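Local coordinates for DUF115 domain-containing protein (Magnetospirillum magneticum AMB-1, PDB 5MU5), which is a Maf-type glycosyltransferase involved in flagella formation, where it probably transfers a sugar to flagellin, at residues G405-Y410 with R484-A489. Residues are numbered along the deposited sequence; the frame is centred on the assembly and turned at random.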
# COMPACT_ATOMS: atom_id res chain seq x y z
N GLY A 405 -1.84 -24.83 10.30
CA GLY A 405 -1.97 -26.12 9.66
C GLY A 405 -3.39 -26.55 9.42
O GLY A 405 -3.61 -27.57 8.79
N PHE A 406 -4.36 -25.80 9.93
CA PHE A 406 -5.76 -26.15 9.72
C PHE A 406 -6.13 -26.03 8.25
O PHE A 406 -5.63 -25.16 7.55
CB PHE A 406 -6.66 -25.30 10.61
CG PHE A 406 -6.40 -25.51 12.09
CD1 PHE A 406 -6.87 -26.64 12.73
CD2 PHE A 406 -5.68 -24.59 12.81
CE1 PHE A 406 -6.61 -26.86 14.07
CE2 PHE A 406 -5.44 -24.79 14.16
CZ PHE A 406 -5.91 -25.91 14.79
N ARG A 407 -6.97 -26.94 7.78
CA ARG A 407 -7.35 -27.02 6.39
C ARG A 407 -8.85 -27.10 6.14
O ARG A 407 -9.32 -26.57 5.13
CB ARG A 407 -6.61 -28.18 5.74
CG ARG A 407 -5.09 -27.99 5.72
CD ARG A 407 -4.68 -26.88 4.76
NE ARG A 407 -3.23 -26.66 4.72
CZ ARG A 407 -2.56 -25.81 5.48
NH1 ARG A 407 -3.19 -25.07 6.40
NH2 ARG A 407 -1.26 -25.67 5.33
N GLU A 408 -9.59 -27.71 7.05
CA GLU A 408 -11.02 -27.76 6.98
C GLU A 408 -11.52 -26.60 7.84
O GLU A 408 -11.36 -26.59 9.05
CB GLU A 408 -11.55 -29.09 7.47
CG GLU A 408 -13.02 -29.33 7.13
CD GLU A 408 -13.55 -30.64 7.71
OE1 GLU A 408 -12.76 -31.59 7.84
OE2 GLU A 408 -14.75 -30.74 8.02
N LEU A 409 -12.11 -25.61 7.19
CA LEU A 409 -12.48 -24.36 7.85
C LEU A 409 -13.95 -24.10 7.71
O LEU A 409 -14.50 -24.27 6.64
CB LEU A 409 -11.78 -23.18 7.17
CG LEU A 409 -10.38 -22.76 7.57
CD1 LEU A 409 -9.39 -23.91 7.49
CD2 LEU A 409 -9.94 -21.63 6.66
N TYR A 410 -14.56 -23.62 8.79
CA TYR A 410 -15.95 -23.21 8.78
C TYR A 410 -16.04 -21.78 9.25
O TYR A 410 -15.55 -21.44 10.33
CB TYR A 410 -16.79 -24.12 9.65
CG TYR A 410 -16.83 -25.53 9.13
CD1 TYR A 410 -15.82 -26.43 9.44
CD2 TYR A 410 -17.85 -25.96 8.30
CE1 TYR A 410 -15.84 -27.71 8.94
CE2 TYR A 410 -17.88 -27.25 7.80
CZ TYR A 410 -16.87 -28.12 8.13
OH TYR A 410 -16.89 -29.40 7.65
N ARG A 484 -5.31 -23.91 -1.36
CA ARG A 484 -6.07 -24.93 -2.08
C ARG A 484 -5.08 -25.74 -2.91
O ARG A 484 -4.01 -25.24 -3.23
CB ARG A 484 -7.18 -24.30 -2.92
CG ARG A 484 -8.27 -23.73 -2.02
CD ARG A 484 -9.53 -23.37 -2.77
NE ARG A 484 -10.05 -24.53 -3.49
CZ ARG A 484 -11.04 -24.48 -4.38
NH1 ARG A 484 -11.65 -23.33 -4.66
NH2 ARG A 484 -11.43 -25.59 -4.98
N PRO A 485 -5.39 -27.01 -3.21
CA PRO A 485 -6.61 -27.74 -2.89
C PRO A 485 -6.64 -28.41 -1.52
O PRO A 485 -7.64 -29.03 -1.19
CB PRO A 485 -6.63 -28.80 -3.98
CG PRO A 485 -5.17 -29.14 -4.16
CD PRO A 485 -4.38 -27.91 -3.80
N ALA A 486 -5.58 -28.33 -0.73
CA ALA A 486 -5.60 -28.89 0.64
C ALA A 486 -6.68 -28.22 1.52
O ALA A 486 -7.42 -28.91 2.23
CB ALA A 486 -4.24 -28.77 1.31
N ALA A 487 -6.77 -26.89 1.46
CA ALA A 487 -7.82 -26.14 2.17
C ALA A 487 -9.22 -26.44 1.64
O ALA A 487 -9.46 -26.40 0.44
CB ALA A 487 -7.56 -24.66 2.05
N ASN A 488 -10.12 -26.71 2.56
CA ASN A 488 -11.52 -26.93 2.27
C ASN A 488 -12.36 -26.01 3.19
O ASN A 488 -12.57 -26.30 4.36
CB ASN A 488 -11.78 -28.41 2.52
CG ASN A 488 -13.08 -28.89 1.95
OD1 ASN A 488 -13.52 -28.45 0.88
ND2 ASN A 488 -13.70 -29.82 2.67
N ALA A 489 -12.81 -24.88 2.66
CA ALA A 489 -13.49 -23.87 3.44
C ALA A 489 -14.99 -23.77 3.17
O ALA A 489 -15.42 -23.68 2.03
CB ALA A 489 -12.84 -22.52 3.22
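Asn488 N donates to Arg407 O at 2.7 Å, with the hydrogen almost in line (170°). Two residues on, Leu409 N returns a bond of 2.9 Å to Asn488 O. Together they hold both N and O of Asn488, which sits between Arg407 O and Leu409 N in the parallel pattern. The CA of Ala487 adds a CA-H...O contact to Arg407 O at 3.3 Å. On the buried side of the sheet, Leu409 CB lies 4.1 Å from Ala489 CB. The Leu409 side chain also packs on Val275 and Ile277 of strand 275-278, the neighbour on the other side of 408-412. Strands 408-412 and 488-491 run parallel here and are neighbours in the large, mainly parallel sheet. Helix 467-482 lies between them in sequence. Helix 393-404, before the first strand, is closed by a Schellman motif with Gly405 as its C-prime residue. The face with Glu408 and Asn488, both partly exposed, is the more open one. Glu408 OE2 bonds to Tyr410 OH through its anti lone pair. Ahead of the paired strands, Arg407 lies against Ala486 and Ala487. The bend at chi2 (-69°) sets Arg407 CD 4.0 Å from Ala486 CB. Arg407 NH1 bonds to Phe406 O at 2.7 Å from above the carbonyl plane, and to Leu402 O as well. An alanine in place of Arg407 would probably leave these two carbonyls without their guanidinium donor and open a gap beside the Ala486 methyl. That methyl sits at the guanidinium edge, and also touches Gln270.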